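Succinoglycan biosynthesis protein (Bacillus cereus ATCC 14579, PDB 2QGM) is of unestablished function but belongs to the erythromycin esterase family and may take part in succinoglycan biosynthesis. Local coordinates at residues G210-Y215 with E264-M269. Residues are numbered along the deposited sequence; the frame is centred on the assembly and turned at random.
Sequences GSIQEY and EKFTTM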
ATOM      1  N   GLY A 210     -19.721   7.844   4.192  1.00 25.02           N
ATOM      2  CA  GLY A 210     -19.032   8.617   3.169  1.00 24.25           C
ATOM      3  C   GLY A 210     -17.591   8.989   3.479  1.00 23.61           C
ATOM      4  O   GLY A 210     -16.797   9.226   2.566  1.00 23.67           O
ATOM      5  N   SER A 211     -17.253   9.052   4.764  1.00 22.27           N
ATOM      6  CA  SER A 211     -15.905   9.382   5.210  1.00 21.87           C
ATOM      7  C   SER A 211     -15.806   9.105   6.704  1.00 21.87           C
ATOM      8  O   SER A 211     -16.830   8.989   7.391  1.00 20.45           O
ATOM      9  CB  SER A 211     -15.578  10.853   4.927  1.00 25.50           C
ATOM     10  OG  SER A 211     -16.382  11.729   5.706  1.00 25.09           O
ATOM     11  N   ILE A 212     -14.580   8.993   7.206  1.00 22.04           N
ATOM     12  CA  ILE A 212     -14.350   8.734   8.626  1.00 24.28           C
ATOM     13  C   ILE A 212     -14.922   9.889   9.440  1.00 25.10           C
ATOM     14  O   ILE A 212     -15.571   9.685  10.467  1.00 24.35           O
ATOM     15  CB  ILE A 212     -12.845   8.635   8.943  1.00 24.34           C
ATOM     16  CG1 ILE A 212     -12.210   7.499   8.143  1.00 24.43           C
ATOM     17  CG2 ILE A 212     -12.642   8.370  10.418  1.00 24.01           C
ATOM     18  CD1 ILE A 212     -12.821   6.151   8.409  1.00 27.65           C
ATOM     19  N   GLN A 213     -14.667  11.100   8.955  1.00 27.45           N
ATOM     20  CA  GLN A 213     -15.106  12.324   9.609  1.00 30.28           C
ATOM     21  C   GLN A 213     -16.603  12.368   9.909  1.00 29.92           C
ATOM     22  O   GLN A 213     -16.995  12.688  11.027  1.00 31.34           O
ATOM     23  CB  GLN A 213     -14.705  13.530   8.753  1.00 32.39           C
ATOM     24  CG  GLN A 213     -15.037  14.880   9.357  1.00 37.64           C
ATOM     25  CD  GLN A 213     -14.420  16.021   8.570  1.00 40.45           C
ATOM     26  OE1 GLN A 213     -14.589  16.117   7.352  1.00 42.18           O
ATOM     27  NE2 GLN A 213     -13.708  16.900   9.265  1.00 40.99           N
ATOM     28  N   GLU A 214     -17.441  12.044   8.927  1.00 29.85           N
ATOM     29  CA  GLU A 214     -18.879  12.078   9.150  1.00 30.20           C
ATOM     30  C   GLU A 214     -19.366  10.915  10.001  1.00 28.34           C
ATOM     31  O   GLU A 214     -20.343  11.049  10.739  1.00 26.69           O
ATOM     32  CB  GLU A 214     -19.650  12.115   7.820  1.00 31.86           C
ATOM     33  CG  GLU A 214     -19.514  10.885   6.949  1.00 37.02           C
ATOM     34  CD  GLU A 214     -20.320  11.003   5.664  1.00 39.49           C
ATOM     35  OE1 GLU A 214     -21.569  11.046   5.731  1.00 41.31           O
ATOM     36  OE2 GLU A 214     -19.707  11.050   4.576  1.00 43.14           O
ATOM     37  N   TYR A 215     -18.693   9.773   9.917  1.00 25.34           N
ATOM     38  CA  TYR A 215     -19.126   8.631  10.716  1.00 23.66           C
ATOM     39  C   TYR A 215     -18.801   8.868  12.189  1.00 21.95           C
ATOM     40  O   TYR A 215     -19.577   8.505  13.066  1.00 22.79           O
ATOM     41  CB  TYR A 215     -18.462   7.339  10.226  1.00 22.98           C
ATOM     42  CG  TYR A 215     -19.053   6.083  10.843  1.00 20.86           C
ATOM     43  CD1 TYR A 215     -18.583   5.587  12.058  1.00 18.83           C
ATOM     44  CD2 TYR A 215     -20.108   5.410  10.229  1.00 18.49           C
ATOM     45  CE1 TYR A 215     -19.144   4.453  12.645  1.00 18.73           C
ATOM     46  CE2 TYR A 215     -20.681   4.277  10.812  1.00 18.13           C
ATOM     47  CZ  TYR A 215     -20.198   3.802  12.017  1.00 19.40           C
ATOM     48  OH  TYR A 215     -20.770   2.686  12.599  1.00 20.10           O
ATOM     49  N   GLU A 264     -18.271  -4.512   8.216  1.00 16.19           N
ATOM     50  CA  GLU A 264     -18.192  -4.799   9.648  1.00 18.20           C
ATOM     51  C   GLU A 264     -16.904  -4.182  10.191  1.00 17.40           C
ATOM     52  O   GLU A 264     -16.912  -3.521  11.230  1.00 15.54           O
ATOM     53  CB  GLU A 264     -18.174  -6.305   9.916  1.00 20.01           C
ATOM     54  CG  GLU A 264     -18.163  -6.652  11.406  1.00 24.63           C
ATOM     55  CD  GLU A 264     -18.018  -8.140  11.666  1.00 27.04           C
ATOM     56  OE1 GLU A 264     -18.658  -8.926  10.944  1.00 27.48           O
ATOM     57  OE2 GLU A 264     -17.278  -8.525  12.596  1.00 29.80           O
ATOM     58  N   LYS A 265     -15.795  -4.396   9.485  1.00 18.06           N
ATOM     59  CA  LYS A 265     -14.509  -3.842   9.903  1.00 16.39           C
ATOM     60  C   LYS A 265     -14.593  -2.329  10.079  1.00 16.64           C
ATOM     61  O   LYS A 265     -14.118  -1.787  11.068  1.00 16.09           O
ATOM     62  CB  LYS A 265     -13.416  -4.168   8.870  1.00 15.71           C
ATOM     63  CG  LYS A 265     -13.009  -5.633   8.807  1.00 16.94           C
ATOM     64  CD  LYS A 265     -11.876  -5.833   7.803  1.00 17.70           C
ATOM     65  CE  LYS A 265     -11.388  -7.276   7.756  1.00 17.15           C
ATOM     66  NZ  LYS A 265     -12.433  -8.226   7.308  1.00 21.01           N
ATOM     67  N   PHE A 266     -15.203  -1.648   9.114  1.00 14.82           N
ATOM     68  CA  PHE A 266     -15.337  -0.198   9.180  1.00 15.97           C
ATOM     69  C   PHE A 266     -16.076   0.263  10.449  1.00 17.41           C
ATOM     70  O   PHE A 266     -15.625   1.175  11.141  1.00 17.28           O
ATOM     71  CB  PHE A 266     -16.047   0.303   7.909  1.00 16.52           C
ATOM     72  CG  PHE A 266     -16.206   1.799   7.842  1.00 16.74           C
ATOM     73  CD1 PHE A 266     -17.322   2.426   8.393  1.00 18.03           C
ATOM     74  CD2 PHE A 266     -15.248   2.585   7.198  1.00 17.87           C
ATOM     75  CE1 PHE A 266     -17.484   3.816   8.299  1.00 19.09           C
ATOM     76  CE2 PHE A 266     -15.401   3.965   7.103  1.00 18.72           C
ATOM     77  CZ  PHE A 266     -16.524   4.582   7.653  1.00 16.91           C
ATOM     78  N   THR A 267     -17.199  -0.378  10.758  1.00 17.97           N
ATOM     79  CA  THR A 267     -17.987  -0.017  11.939  1.00 17.60           C
ATOM     80  C   THR A 267     -17.310  -0.420  13.249  1.00 19.02           C
ATOM     81  O   THR A 267     -17.610   0.133  14.310  1.00 18.44           O
ATOM     82  CB  THR A 267     -19.390  -0.665  11.890  1.00 19.32           C
ATOM     83  OG1 THR A 267     -19.263  -2.091  11.920  1.00 19.77           O
ATOM     84  CG2 THR A 267     -20.124  -0.245  10.620  1.00 17.94           C
ATOM     85  N   THR A 268     -16.399  -1.386  13.175  1.00 19.36           N
ATOM     86  CA  THR A 268     -15.683  -1.858  14.362  1.00 18.63           C
ATOM     87  C   THR A 268     -14.487  -0.953  14.648  1.00 19.20           C
ATOM     88  O   THR A 268     -14.185  -0.634  15.798  1.00 19.30           O
ATOM     89  CB  THR A 268     -15.180  -3.306  14.172  1.00 16.19           C
ATOM     90  OG1 THR A 268     -16.294  -4.165  13.902  1.00 16.23           O
ATOM     91  CG2 THR A 268     -14.458  -3.791  15.424  1.00 18.38           C
HETATM   92  N   MSE A 269     -13.810  -0.549  13.579  1.00 18.55           N
HETATM   93  CA  MSE A 269     -12.639   0.320  13.653  1.00 18.78           C
HETATM   94  C   MSE A 269     -12.976   1.694  14.246  1.00 20.46           C
HETATM   95  O   MSE A 269     -12.183   2.273  14.995  1.00 19.96           O
HETATM   96  CB  MSE A 269     -12.071   0.481  12.238  1.00 20.27           C
HETATM   97  CG  MSE A 269     -11.022   1.561  12.048  1.00 20.49           C
HETATM   98 SE   MSE A 269     -10.606   1.744  10.147  1.00 28.46          SE
HETATM   99  CE  MSE A 269     -12.045   2.975   9.694  1.00 19.59           C
TER
HETATM  100  O   HOH W   1     -19.503   1.743  14.995  1.00 19.88           O
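F266, in the last turns of helix 253-269, reaches across to the short helix 212-215 and meets the side chains of I212 and Y215, joining the two helices within the erythromycin esterase family region. Its CG lies anti to the backbone N (chi1 -178°), which extends the ring away from its own helix. Y215 adopts the same extended form, and the two rings meet tip to tip in a T-shaped (edge-to-face) stack: CE1 of F266 sits over one face of the tyrosine, offset toward the rim and 3.6 Å from Y215 CD2, with the planes at 80°. At the CE2 side of the phenylalanine ring, away from CE1, I212 sends its CG1 branch beside the backbone N, bringing CD1 to 3.6 Å from F266 CE2. The same methyl meets CE of M269, a selenomethionine bent at chi3, at 3.5 Å; two flexible methyl ends suit this apolar meeting.

The tyrosine hydroxyl passes beside the methyl CG2 of T267 and donates to a water (OH to water O, 2.9 Å), which in turn donates to T267 O. T267 OG1, in the crowded position between N and carbonyl carbon, bonds back to E264 O at 2.8 Å; T268 N and T268 OG1 grip that oxygen too. S211 N-caps the short helix through a weak bond from E214 N to its OG. Helix 220-236 touches both partners, F226 meeting Y215 and A230 meeting T267. With no direct hydrogen bond between the segments, cohesion rests on aromatic and aliphatic packing, supplemented by one water linking phenol to carbonyl.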